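Local coordinates for protein ALDH21) (Physcomitrella patens subsp. patens, PDB 5MZ5) that oxidises succinic semialdehyde with NADP(+) as coenzyme, as a member of the aldehyde dehydrogenase family, at residues C292-Y297 / D334-G339; Q306-G311 / G445-D450; R325-E330 / N409-E414; G339-V344 / K384-G389; N452-A457 / V466-S471. All blocks are in the same frame, centred on the assembly; numbering follows the deposited sequence.

Contact 1. Residues C292-Y297 / D334-G339; sequences CIVDDY and DEVKEG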
# COMPACT_ATOMS: atom_id res chain seq x y z
N CYS A 292 -6.64 11.57 -30.41
CA CYS A 292 -5.70 12.51 -29.81
C CYS A 292 -6.23 13.91 -30.00
O CYS A 292 -6.65 14.26 -31.10
CB CYS A 292 -4.29 12.36 -30.38
SG CYS A 292 -3.02 13.35 -29.53
N ILE A 293 -6.22 14.71 -28.92
CA ILE A 293 -6.59 16.12 -28.92
C ILE A 293 -5.30 16.95 -28.98
O ILE A 293 -4.38 16.71 -28.21
CB ILE A 293 -7.45 16.51 -27.69
CG1 ILE A 293 -8.82 15.81 -27.71
CG2 ILE A 293 -7.62 18.05 -27.59
CD1 ILE A 293 -9.75 16.09 -26.52
N VAL A 294 -5.24 17.92 -29.90
CA VAL A 294 -4.14 18.86 -30.01
C VAL A 294 -4.75 20.24 -29.70
O VAL A 294 -5.41 20.82 -30.54
CB VAL A 294 -3.37 18.81 -31.37
CG1 VAL A 294 -2.31 19.93 -31.46
CG2 VAL A 294 -2.72 17.45 -31.56
N ASP A 295 -4.59 20.70 -28.44
CA ASP A 295 -5.11 22.01 -28.00
C ASP A 295 -3.99 23.03 -27.83
O ASP A 295 -4.26 24.21 -27.63
CB ASP A 295 -5.96 21.87 -26.72
CG ASP A 295 -6.98 22.99 -26.53
OD1 ASP A 295 -7.92 23.09 -27.34
OD2 ASP A 295 -6.86 23.74 -25.55
N ASP A 296 -2.73 22.58 -27.94
CA ASP A 296 -1.50 23.36 -27.80
C ASP A 296 -0.34 22.56 -28.41
O ASP A 296 -0.50 21.37 -28.69
CB ASP A 296 -1.17 23.61 -26.30
CG ASP A 296 -1.81 24.84 -25.67
OD1 ASP A 296 -1.66 25.95 -26.24
OD2 ASP A 296 -2.39 24.71 -24.58
N TYR A 297 0.82 23.21 -28.58
CA TYR A 297 2.06 22.57 -29.05
C TYR A 297 2.92 22.43 -27.81
O TYR A 297 3.20 23.43 -27.15
CB TYR A 297 2.79 23.43 -30.11
CG TYR A 297 1.97 23.84 -31.31
CD1 TYR A 297 0.94 23.03 -31.79
CD2 TYR A 297 2.26 25.01 -32.01
CE1 TYR A 297 0.18 23.41 -32.89
CE2 TYR A 297 1.52 25.39 -33.12
CZ TYR A 297 0.48 24.58 -33.57
OH TYR A 297 -0.26 24.94 -34.66
N ASP A 334 -4.80 24.61 -39.53
CA ASP A 334 -4.06 24.74 -40.79
C ASP A 334 -2.56 24.49 -40.63
O ASP A 334 -1.97 23.78 -41.45
CB ASP A 334 -4.35 26.09 -41.48
CG ASP A 334 -5.80 26.33 -41.89
OD1 ASP A 334 -6.54 25.33 -42.10
OD2 ASP A 334 -6.17 27.50 -42.07
N GLU A 335 -1.97 25.02 -39.55
CA GLU A 335 -0.55 24.84 -39.25
C GLU A 335 -0.21 23.36 -38.97
O GLU A 335 0.77 22.85 -39.51
CB GLU A 335 -0.13 25.76 -38.10
CG GLU A 335 1.38 25.84 -37.92
CD GLU A 335 1.89 26.80 -36.86
OE1 GLU A 335 1.13 27.13 -35.92
OE2 GLU A 335 3.07 27.21 -36.97
N VAL A 336 -1.04 22.68 -38.15
CA VAL A 336 -0.88 21.26 -37.80
C VAL A 336 -1.04 20.39 -39.05
O VAL A 336 -0.15 19.60 -39.33
CB VAL A 336 -1.79 20.82 -36.61
CG1 VAL A 336 -1.73 19.30 -36.38
CG2 VAL A 336 -1.39 21.56 -35.34
N LYS A 337 -2.14 20.56 -39.81
CA LYS A 337 -2.41 19.81 -41.04
C LYS A 337 -1.23 19.92 -42.03
O LYS A 337 -0.77 18.90 -42.54
CB LYS A 337 -3.73 20.32 -41.69
CG LYS A 337 -4.08 19.64 -43.01
CD LYS A 337 -5.51 19.92 -43.43
CE LYS A 337 -5.71 21.24 -44.12
NZ LYS A 337 -7.04 21.31 -44.80
N GLU A 338 -0.73 21.14 -42.26
CA GLU A 338 0.40 21.40 -43.15
C GLU A 338 1.66 20.62 -42.68
O GLU A 338 2.23 19.86 -43.47
CB GLU A 338 0.64 22.91 -43.24
CG GLU A 338 1.66 23.35 -44.25
CD GLU A 338 2.09 24.79 -44.06
OE1 GLU A 338 2.72 25.08 -43.02
OE2 GLU A 338 1.80 25.63 -44.95
N GLY A 339 2.06 20.83 -41.43
CA GLY A 339 3.23 20.19 -40.84
C GLY A 339 3.12 18.68 -40.76
O GLY A 339 4.09 17.97 -41.06
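Val-294, at the end of strand 290-294, faces Val-336 on helix 333-345 across 8.8 Å between their CA atoms, and beyond the strand the side chain of Tyr-297 reaches over to the helix. This is strand-to-helix packing in an alpha/beta fold: the strand is paired in parallel with 323-329 through Tyr-327 and with 443-447 through Gly-445 and Phe-447, and the helix belongs to the layer over the sheet. The valines themselves only graze, Val-294 CG1 lying 4.3 Å from Val-336 CG2. That same Val-336 methyl does more against Tyr-297, meeting the ring at its edge, with CE1 3.4 Å away. The ring reaches the helix because CG of Tyr-297 stands anti to its own carbonyl carbon (chi1 -54°). Leu-308 of helix 301-313 also touches Val-294. Farther out, the phenol finds an acid: Glu-335, with CG anti to its backbone N and its chain extended, lays its carboxylate steeply to the ring, the planes 74° apart. Tyr-297 OH donates to Glu-335 OE1 over 2.9 Å, an oxygen that lies in the plane of the ring yet is met from above the carboxylate, 42° out of its plane.

Contact 2. Residues Q306-G311 / G445-D450; sequences QRLING and GIFTKD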
# COMPACT_ATOMS: atom_id res chain seq x y z
N GLN A 306 6.24 15.36 -34.46
CA GLN A 306 7.01 14.11 -34.34
C GLN A 306 6.26 13.06 -33.53
O GLN A 306 6.26 11.90 -33.92
CB GLN A 306 8.38 14.37 -33.70
CG GLN A 306 9.40 15.02 -34.63
CD GLN A 306 10.60 15.63 -33.92
OE1 GLN A 306 10.83 15.44 -32.71
NE2 GLN A 306 11.40 16.39 -34.66
N ARG A 307 5.60 13.47 -32.42
CA ARG A 307 4.85 12.54 -31.56
C ARG A 307 3.56 12.11 -32.21
O ARG A 307 3.15 10.96 -32.05
CB ARG A 307 4.64 13.13 -30.16
CG ARG A 307 5.96 13.43 -29.43
CD ARG A 307 6.54 12.25 -28.70
NE ARG A 307 7.26 11.33 -29.58
CZ ARG A 307 7.40 10.03 -29.35
NH1 ARG A 307 6.84 9.47 -28.28
NH2 ARG A 307 8.09 9.27 -30.19
N LEU A 308 2.92 13.01 -32.98
CA LEU A 308 1.70 12.70 -33.73
C LEU A 308 2.00 11.71 -34.86
O LEU A 308 1.19 10.83 -35.15
CB LEU A 308 1.05 13.96 -34.28
CG LEU A 308 0.46 14.94 -33.27
CD1 LEU A 308 -0.10 16.15 -33.99
CD2 LEU A 308 -0.59 14.27 -32.38
N ILE A 309 3.19 11.85 -35.49
CA ILE A 309 3.68 10.94 -36.54
C ILE A 309 3.90 9.54 -35.92
O ILE A 309 3.43 8.55 -36.48
CB ILE A 309 4.96 11.50 -37.24
CG1 ILE A 309 4.63 12.71 -38.15
CG2 ILE A 309 5.77 10.40 -38.00
CD1 ILE A 309 3.74 12.40 -39.47
N ASN A 310 4.57 9.49 -34.74
CA ASN A 310 4.80 8.23 -34.03
C ASN A 310 3.45 7.56 -33.71
O ASN A 310 3.27 6.38 -34.01
CB ASN A 310 5.65 8.44 -32.76
CG ASN A 310 5.83 7.16 -31.95
OD1 ASN A 310 6.59 6.26 -32.32
ND2 ASN A 310 5.05 7.01 -30.90
N GLY A 311 2.51 8.33 -33.18
CA GLY A 311 1.19 7.81 -32.86
C GLY A 311 0.44 7.23 -34.05
O GLY A 311 -0.05 6.10 -33.99
N GLY A 445 -4.97 10.48 -26.22
CA GLY A 445 -3.88 11.43 -26.10
C GLY A 445 -4.42 12.84 -26.04
O GLY A 445 -5.49 13.12 -26.59
N ILE A 446 -3.70 13.74 -25.35
CA ILE A 446 -4.05 15.15 -25.23
C ILE A 446 -2.79 16.05 -25.13
O ILE A 446 -1.98 15.87 -24.22
CB ILE A 446 -5.09 15.47 -24.09
CG1 ILE A 446 -5.35 17.00 -24.00
CG2 ILE A 446 -4.66 14.88 -22.72
CD1 ILE A 446 -6.38 17.46 -23.09
N PHE A 447 -2.67 17.02 -26.04
CA PHE A 447 -1.60 18.03 -25.98
C PHE A 447 -2.22 19.30 -25.45
O PHE A 447 -3.12 19.86 -26.08
CB PHE A 447 -0.93 18.27 -27.35
CG PHE A 447 0.05 17.20 -27.75
CD1 PHE A 447 -0.38 16.04 -28.40
CD2 PHE A 447 1.41 17.35 -27.48
CE1 PHE A 447 0.54 15.06 -28.78
CE2 PHE A 447 2.32 16.36 -27.85
CZ PHE A 447 1.88 15.23 -28.51
N THR A 448 -1.77 19.74 -24.26
CA THR A 448 -2.31 20.93 -23.59
C THR A 448 -1.31 21.52 -22.61
O THR A 448 -0.54 20.78 -21.99
CB THR A 448 -3.69 20.63 -22.90
OG1 THR A 448 -4.20 21.83 -22.31
CG2 THR A 448 -3.61 19.56 -21.82
N LYS A 449 -1.35 22.85 -22.45
CA LYS A 449 -0.55 23.58 -21.48
C LYS A 449 -1.46 23.98 -20.31
O LYS A 449 -0.99 24.55 -19.32
CB LYS A 449 0.04 24.85 -22.11
CG LYS A 449 1.13 24.62 -23.13
CD LYS A 449 1.42 25.92 -23.85
CE LYS A 449 2.49 25.76 -24.89
NZ LYS A 449 2.77 27.03 -25.61
N ASP A 450 -2.76 23.69 -20.44
CA ASP A 450 -3.81 24.04 -19.49
C ASP A 450 -4.01 22.96 -18.43
O ASP A 450 -4.40 21.84 -18.73
CB ASP A 450 -5.11 24.36 -20.27
CG ASP A 450 -6.20 25.04 -19.47
OD1 ASP A 450 -6.70 24.43 -18.51
OD2 ASP A 450 -6.63 26.13 -19.88
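An apolar, buried packing contact, with no hydrogen bond across it, joins Phe-447 at the end of strand 443-447 to Arg-307 and Leu-308 on helix 301-313, one of the helices lying against the mixed sheet of this alpha/beta fold. The phenyl ring is the part that reaches across. Its CG is anti to the carbonyl carbon (chi1 -78°), and the far end of the ring runs up to the helix. There CZ lies 3.8 Å from Arg-307 CB, which sits at the ring edge near its plane, while CE1 lies 3.9 Å from Leu-308 CD2. Arg-307 therefore lends only the root of its side chain; the rest bends at chi2 and chi3 and leads off to a salt bridge between NH1 and Asp-470. Beyond Phe-447 the strand ends in an ST turn, in which Asp-450 N donates to Thr-448 OG1 at 3.0 Å. Asp-450 then serves as the N-cap of the next helix, its OD1 accepting from Lys-453 N. Strand 443-447 lies between 290-294 and 465-468 in the sheet, helix 451-460 follows it in the chain, and Leu-308 packs in turn on Phe-340 of helix 333-345.

Contact 3. Residues R325-E330 / N409-E414; sequences RLYVHE and NARKEE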
# COMPACT_ATOMS: atom_id res chain seq x y z
N ARG A 325 -7.51 8.68 -34.81
CA ARG A 325 -8.26 9.94 -34.93
C ARG A 325 -7.52 11.10 -34.30
O ARG A 325 -7.03 11.00 -33.16
CB ARG A 325 -9.67 9.80 -34.32
CG ARG A 325 -10.52 8.66 -34.92
CD ARG A 325 -11.84 8.51 -34.19
NE ARG A 325 -11.69 7.92 -32.85
CZ ARG A 325 -12.33 8.35 -31.76
NH1 ARG A 325 -12.19 7.72 -30.61
NH2 ARG A 325 -13.12 9.42 -31.83
N LEU A 326 -7.40 12.20 -35.06
CA LEU A 326 -6.69 13.39 -34.63
C LEU A 326 -7.63 14.60 -34.66
O LEU A 326 -8.14 14.95 -35.72
CB LEU A 326 -5.45 13.60 -35.52
CG LEU A 326 -4.53 14.80 -35.26
CD1 LEU A 326 -4.16 14.94 -33.75
CD2 LEU A 326 -3.29 14.73 -36.14
N TYR A 327 -7.85 15.20 -33.47
CA TYR A 327 -8.71 16.37 -33.24
C TYR A 327 -7.84 17.56 -32.92
O TYR A 327 -7.11 17.56 -31.93
CB TYR A 327 -9.73 16.08 -32.11
CG TYR A 327 -10.63 14.91 -32.45
CD1 TYR A 327 -11.79 15.10 -33.21
CD2 TYR A 327 -10.30 13.61 -32.07
CE1 TYR A 327 -12.59 14.02 -33.59
CE2 TYR A 327 -11.08 12.53 -32.45
CZ TYR A 327 -12.23 12.73 -33.21
OH TYR A 327 -12.99 11.66 -33.58
N VAL A 328 -7.83 18.55 -33.83
CA VAL A 328 -6.99 19.74 -33.68
C VAL A 328 -7.86 20.99 -33.55
O VAL A 328 -8.80 21.16 -34.31
CB VAL A 328 -5.98 19.86 -34.86
CG1 VAL A 328 -5.08 21.08 -34.69
CG2 VAL A 328 -5.15 18.58 -35.00
N HIS A 329 -7.57 21.83 -32.55
CA HIS A 329 -8.32 23.06 -32.35
C HIS A 329 -8.19 23.97 -33.61
O HIS A 329 -7.12 24.05 -34.22
CB HIS A 329 -7.87 23.77 -31.07
CG HIS A 329 -8.69 24.98 -30.77
ND1 HIS A 329 -8.34 26.22 -31.24
CD2 HIS A 329 -9.85 25.09 -30.08
CE1 HIS A 329 -9.27 27.05 -30.81
NE2 HIS A 329 -10.20 26.42 -30.11
N GLU A 330 -9.31 24.62 -33.99
CA GLU A 330 -9.45 25.48 -35.16
C GLU A 330 -8.34 26.52 -35.32
O GLU A 330 -7.95 26.79 -36.46
CB GLU A 330 -10.83 26.15 -35.19
CG GLU A 330 -11.11 27.09 -34.03
CD GLU A 330 -12.48 27.75 -33.95
OE1 GLU A 330 -12.85 28.16 -32.83
OE2 GLU A 330 -13.18 27.85 -34.98
N ASN A 409 -16.60 2.88 -42.17
CA ASN A 409 -15.87 1.84 -41.42
C ASN A 409 -14.54 2.34 -40.86
O ASN A 409 -14.17 1.93 -39.76
CB ASN A 409 -15.63 0.61 -42.28
CG ASN A 409 -16.83 -0.27 -42.42
OD1 ASN A 409 -17.51 -0.61 -41.45
ND2 ASN A 409 -17.10 -0.69 -43.65
N ALA A 410 -13.85 3.22 -41.61
CA ALA A 410 -12.57 3.82 -41.21
C ALA A 410 -12.74 4.64 -39.91
O ALA A 410 -11.81 4.70 -39.12
CB ALA A 410 -12.02 4.70 -42.33
N ARG A 411 -13.94 5.21 -39.68
CA ARG A 411 -14.23 5.99 -38.48
C ARG A 411 -14.79 5.14 -37.32
O ARG A 411 -14.37 5.31 -36.17
CB ARG A 411 -15.16 7.19 -38.82
CG ARG A 411 -15.66 8.03 -37.63
CD ARG A 411 -14.57 8.56 -36.70
NE ARG A 411 -15.12 9.29 -35.55
CZ ARG A 411 -15.58 8.73 -34.44
NH1 ARG A 411 -15.52 7.42 -34.27
NH2 ARG A 411 -16.09 9.48 -33.47
N LYS A 412 -15.71 4.23 -37.63
CA LYS A 412 -16.41 3.36 -36.68
C LYS A 412 -15.54 2.22 -36.11
O LYS A 412 -15.64 1.90 -34.92
CB LYS A 412 -17.68 2.83 -37.37
CG LYS A 412 -18.60 1.92 -36.54
CD LYS A 412 -19.97 1.69 -37.21
CE LYS A 412 -19.97 1.26 -38.67
NZ LYS A 412 -19.44 -0.12 -38.87
N GLU A 413 -14.71 1.60 -36.97
CA GLU A 413 -13.92 0.43 -36.59
C GLU A 413 -12.42 0.71 -36.50
O GLU A 413 -11.94 1.71 -37.01
CB GLU A 413 -14.14 -0.72 -37.60
CG GLU A 413 -15.58 -1.02 -37.98
CD GLU A 413 -16.49 -1.51 -36.87
OE1 GLU A 413 -15.99 -2.08 -35.88
OE2 GLU A 413 -17.72 -1.32 -37.00
N GLU A 414 -11.70 -0.25 -35.89
CA GLU A 414 -10.25 -0.25 -35.78
C GLU A 414 -9.71 -0.54 -37.18
O GLU A 414 -10.02 -1.59 -37.76
CB GLU A 414 -9.80 -1.35 -34.80
CG GLU A 414 -8.28 -1.46 -34.65
CD GLU A 414 -7.85 -2.40 -33.55
OE1 GLU A 414 -8.33 -3.55 -33.54
OE2 GLU A 414 -7.02 -2.00 -32.70
O HOH W 1 -15.25 12.40 -35.29
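Arg-411, on the short helix 409-412, lays its guanidinium against that of Arg-325 on strand 323-329, the two groups lying face against face, their planes 32° apart, beside the sheet of the alpha/beta fold. The helix opens with Asn-409, whose OD1 receives Lys-412 NZ at 3.3 Å and whose ND2 bonds Glu-377. Two residues on, Arg-411 leaves with CG anti to the backbone N (chi1 174°) and bends at chi2. Over one face of its guanidinium comes Arg-325 NH2, 3.4 Å from Arg-411 NH2. Two donors this close need acceptors around them: Arg-411 NH2 has a salt bridge to Glu-434 and a bond to the Asn-437 carbonyl, and Arg-325 NH1 and NH2 bond the carbonyls of Cys-435 and Glu-434. Tyr-327 joins the two, its OH accepting from Arg-325 NH2 at 2.8 Å and sharing a water with Arg-411 NE, 3.1 Å from that water. A leucine replacing Arg-325 would probably leave the Tyr-327 hydroxyl without this donor and Arg-411 without the group over its face. Lys-412 points away from the strand and closes a salt bridge from NZ to Glu-413 OE2, 2.8 Å long, on the anti lone pair of that oxygen. Glu-414, which contacts NADP(+) in the holoenzyme, ends the segment, and its OE2 accepts from Gly-288 N.

Contact 4. Residues G339-V344 / K384-G389; sequences GFVAAV and KLLTGG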
# COMPACT_ATOMS: atom_id res chain seq x y z
N GLY A 339 2.06 20.83 -41.43
CA GLY A 339 3.23 20.19 -40.84
C GLY A 339 3.12 18.68 -40.76
O GLY A 339 4.09 17.97 -41.06
N PHE A 340 1.94 18.17 -40.36
CA PHE A 340 1.65 16.75 -40.24
C PHE A 340 1.70 16.05 -41.59
O PHE A 340 2.44 15.07 -41.72
CB PHE A 340 0.32 16.49 -39.50
CG PHE A 340 -0.02 15.06 -39.18
CD1 PHE A 340 0.71 14.34 -38.23
CD2 PHE A 340 -1.12 14.44 -39.78
CE1 PHE A 340 0.38 13.01 -37.93
CE2 PHE A 340 -1.46 13.12 -39.45
CZ PHE A 340 -0.71 12.42 -38.54
N VAL A 341 0.97 16.57 -42.61
CA VAL A 341 0.95 16.01 -43.98
C VAL A 341 2.37 16.04 -44.59
O VAL A 341 2.79 15.04 -45.19
CB VAL A 341 -0.14 16.64 -44.89
CG1 VAL A 341 0.06 16.27 -46.36
CG2 VAL A 341 -1.54 16.25 -44.43
N ALA A 342 3.11 17.15 -44.43
CA ALA A 342 4.49 17.25 -44.93
C ALA A 342 5.39 16.18 -44.28
O ALA A 342 6.19 15.54 -44.98
CB ALA A 342 5.05 18.65 -44.67
N ALA A 343 5.23 15.94 -42.97
CA ALA A 343 6.00 14.92 -42.26
C ALA A 343 5.63 13.49 -42.67
O ALA A 343 6.53 12.67 -42.81
CB ALA A 343 5.91 15.11 -40.76
N VAL A 344 4.33 13.19 -42.97
CA VAL A 344 3.95 11.83 -43.40
C VAL A 344 4.52 11.54 -44.79
O VAL A 344 4.88 10.39 -45.07
CB VAL A 344 2.45 11.36 -43.27
CG1 VAL A 344 1.62 12.22 -42.32
CG2 VAL A 344 1.76 11.17 -44.60
N LYS A 384 -12.01 13.69 -47.29
CA LYS A 384 -11.04 14.32 -48.19
C LYS A 384 -9.65 13.72 -47.98
O LYS A 384 -9.05 13.89 -46.91
CB LYS A 384 -11.04 15.86 -48.03
CG LYS A 384 -10.16 16.57 -49.06
CD LYS A 384 -9.91 18.02 -48.66
CE LYS A 384 -8.80 18.65 -49.48
NZ LYS A 384 -8.29 19.89 -48.84
N LEU A 385 -9.13 13.02 -49.00
CA LEU A 385 -7.82 12.40 -48.96
C LEU A 385 -6.74 13.48 -49.05
O LEU A 385 -6.69 14.23 -50.03
CB LEU A 385 -7.68 11.36 -50.09
CG LEU A 385 -6.39 10.52 -50.14
CD1 LEU A 385 -6.34 9.51 -48.99
CD2 LEU A 385 -6.29 9.80 -51.46
N LEU A 386 -5.91 13.60 -47.99
CA LEU A 386 -4.84 14.60 -47.93
C LEU A 386 -3.52 14.08 -48.47
O LEU A 386 -2.75 14.85 -49.04
CB LEU A 386 -4.67 15.18 -46.52
CG LEU A 386 -5.89 15.84 -45.88
CD1 LEU A 386 -5.54 16.35 -44.48
CD2 LEU A 386 -6.47 16.96 -46.76
N THR A 387 -3.27 12.76 -48.30
CA THR A 387 -2.06 12.06 -48.78
C THR A 387 -2.26 10.54 -48.69
O THR A 387 -3.11 10.07 -47.93
CB THR A 387 -0.82 12.54 -47.99
OG1 THR A 387 0.36 12.07 -48.63
CG2 THR A 387 -0.86 12.15 -46.50
N GLY A 388 -1.47 9.80 -49.46
CA GLY A 388 -1.46 8.34 -49.47
C GLY A 388 -2.72 7.69 -50.00
O GLY A 388 -3.34 8.20 -50.95
N GLY A 389 -3.09 6.56 -49.41
CA GLY A 389 -4.28 5.80 -49.79
C GLY A 389 -4.08 4.75 -50.87
O GLY A 389 -5.04 4.06 -51.24
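Val-344 N donates to Phe-340 O over 2.9 Å, a routine helical bond in the turn that presents Val-344 and Val-341 to Thr-387 and Leu-386. No hydrogen bond crosses between the segments; the hydroxyl of Thr-387 bonds instead to NZ of Lys-345, which follows Val-344 in the helix. Val-341 carries most of the contact. One branch, CG2, lies 3.9 Å from Leu-386 CB and also touches CD1, the two side chains meeting at about a right angle. The other branch, CG1, is 4.2 Å from Thr-387 CB. With an alanine in place of Val-341 both branches go, and a gap would probably open against Leu-386 and Thr-387. The closest approach is one turn along, where Val-344 CG2 lies 3.4 Å from Thr-387 CG2. Val-344 is nearly eclipsed about its first torsion (chi1 -17°), and both values are doubtful as evidence of strain; its CG1 meanwhile sits over the centre of the Phe-340 ring. The axes of helix 339-344 and strand 384-387 approach to 9.0 Å at 57°. Helix 333-345 packing obliquely on a strand paired antiparallel with 395-402 is alpha/beta layering at the margin of the sheet.

Contact 5. Residues N452-A457 / V466-S471; sequences NKAFYA and VILNDS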
# COMPACT_ATOMS: atom_id res chain seq x y z
N ASN A 452 -6.34 22.64 -16.04
CA ASN A 452 -7.73 22.17 -15.93
C ASN A 452 -8.16 21.29 -17.10
O ASN A 452 -8.85 20.29 -16.87
CB ASN A 452 -8.67 23.34 -15.72
CG ASN A 452 -8.53 23.89 -14.32
OD1 ASN A 452 -8.41 23.14 -13.35
ND2 ASN A 452 -8.54 25.21 -14.20
N LYS A 453 -7.72 21.59 -18.32
CA LYS A 453 -8.04 20.77 -19.51
C LYS A 453 -7.39 19.39 -19.39
O LYS A 453 -8.02 18.40 -19.74
CB LYS A 453 -7.58 21.48 -20.79
CG LYS A 453 -8.45 22.68 -21.14
CD LYS A 453 -8.07 23.31 -22.45
CE LYS A 453 -9.02 24.42 -22.78
NZ LYS A 453 -8.49 25.29 -23.87
N ALA A 454 -6.14 19.35 -18.86
CA ALA A 454 -5.38 18.11 -18.64
C ALA A 454 -6.14 17.18 -17.68
O ALA A 454 -6.37 16.01 -18.02
CB ALA A 454 -4.00 18.45 -18.07
N PHE A 455 -6.58 17.72 -16.53
CA PHE A 455 -7.29 16.94 -15.53
C PHE A 455 -8.76 16.69 -15.88
O PHE A 455 -9.31 15.70 -15.43
CB PHE A 455 -7.10 17.53 -14.12
CG PHE A 455 -5.72 17.15 -13.60
CD1 PHE A 455 -4.62 17.97 -13.85
CD2 PHE A 455 -5.51 15.92 -12.97
CE1 PHE A 455 -3.34 17.59 -13.43
CE2 PHE A 455 -4.23 15.54 -12.55
CZ PHE A 455 -3.15 16.38 -12.78
N TYR A 456 -9.38 17.55 -16.70
CA TYR A 456 -10.75 17.35 -17.19
C TYR A 456 -10.71 16.12 -18.11
O TYR A 456 -11.56 15.24 -18.00
CB TYR A 456 -11.30 18.60 -17.93
CG TYR A 456 -12.68 18.41 -18.52
CD1 TYR A 456 -12.86 17.78 -19.75
CD2 TYR A 456 -13.82 18.79 -17.82
CE1 TYR A 456 -14.13 17.55 -20.28
CE2 TYR A 456 -15.10 18.60 -18.35
CZ TYR A 456 -15.25 17.97 -19.57
OH TYR A 456 -16.50 17.75 -20.09
N ALA A 457 -9.70 16.07 -19.01
CA ALA A 457 -9.53 14.94 -19.94
C ALA A 457 -9.25 13.63 -19.17
O ALA A 457 -9.79 12.59 -19.54
CB ALA A 457 -8.39 15.23 -20.91
N VAL A 466 -4.76 7.74 -20.30
CA VAL A 466 -4.79 9.06 -20.93
C VAL A 466 -3.34 9.52 -21.04
O VAL A 466 -2.64 9.63 -20.04
CB VAL A 466 -5.69 10.10 -20.17
CG1 VAL A 466 -5.63 11.49 -20.83
CG2 VAL A 466 -7.13 9.62 -20.07
N ILE A 467 -2.89 9.77 -22.27
CA ILE A 467 -1.53 10.24 -22.50
C ILE A 467 -1.52 11.74 -22.58
O ILE A 467 -2.17 12.32 -23.46
CB ILE A 467 -0.83 9.55 -23.70
CG1 ILE A 467 -1.13 8.03 -23.74
CG2 ILE A 467 0.67 9.85 -23.66
CD1 ILE A 467 -0.74 7.12 -22.48
N LEU A 468 -0.78 12.37 -21.64
CA LEU A 468 -0.66 13.81 -21.53
C LEU A 468 0.65 14.30 -22.16
O LEU A 468 1.74 13.94 -21.72
CB LEU A 468 -0.79 14.23 -20.04
CG LEU A 468 -0.72 15.73 -19.69
CD1 LEU A 468 -1.71 16.59 -20.55
CD2 LEU A 468 -0.97 15.94 -18.20
N ASN A 469 0.50 15.11 -23.21
CA ASN A 469 1.57 15.75 -24.01
C ASN A 469 2.45 14.71 -24.74
O ASN A 469 3.68 14.82 -24.84
CB ASN A 469 2.36 16.77 -23.18
CG ASN A 469 1.44 17.91 -22.81
OD1 ASN A 469 0.49 18.20 -23.54
ND2 ASN A 469 1.61 18.50 -21.64
N ASP A 470 1.77 13.72 -25.28
CA ASP A 470 2.24 12.67 -26.17
C ASP A 470 0.97 12.07 -26.77
O ASP A 470 -0.14 12.32 -26.27
CB ASP A 470 3.16 11.62 -25.48
CG ASP A 470 4.10 10.87 -26.42
OD1 ASP A 470 3.80 10.79 -27.63
OD2 ASP A 470 5.12 10.36 -25.94
N SER A 471 1.14 11.33 -27.87
CA SER A 471 0.05 10.68 -28.58
C SER A 471 -0.41 9.45 -27.77
O SER A 471 0.34 8.98 -26.90
CB SER A 471 0.53 10.25 -29.97
OG SER A 471 0.94 8.89 -29.95
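Ala-454 and Leu-468 make the close half of this contact, Ala-457 and Val-466 the looser one. In the first, the single methyl of Ala-454 on helix 451-460 is met by both branches of Leu-468: CD1 and CD2 each stand 3.9 Å from Ala-454 CB, so the leucine fork straddles the methyl. Leu-468 reaches it with CG anti to its backbone N (chi1 -178°). The short alanine lets the backbones come near, their CA atoms 7.0 Å apart. One turn along the helix the fit slackens. Ala-457 and Val-466 have CA atoms 7.6 Å apart, and the nearest approach is from Val-466 CG2 to the carbonyl O of Ala-457, at 4.0 Å. All four residues are nonetheless buried; Lys-453 and Tyr-456, on another side, are partly exposed and touch the C-terminal end of the fourth subunit, and Lys-453 is salt-bridged to Asp-295. The contact closes a beta-alpha-beta crossover of strand 443-447, helix 451-460 and strand 465-468, in which Ile-446 touches Ala-457, Val-466 and Leu-468. Leu-451 of the second subunit packs on Ala-454 and Leu-468, and strand 465-468 pairs in parallel with a strand of the third subunit, carrying the sheet across the interface.

Overall arrangement
One mixed sheet runs through all five contacts, strand 384-387 of contact 4 toward one end and strand 465-468 of contact 5 toward the other, their centres about 25 Å apart. Between them, strands 323-329, 290-294 and 443-447 of contacts 3, 1 and 2 are successive neighbours; contacts 1 and 2 lie about 9 Å apart centre to centre, as do 2 and 5. Contacts 1 and 4 share helix 333-345. Along the chain, contacts 1 and 2 interleave, contact 4 is nested inside 3 and 3 inside 2, and contact 5 follows. Distant sequence thus becomes neighbouring strands, and contact 5 ties this sheet to other subunits of the tetramer.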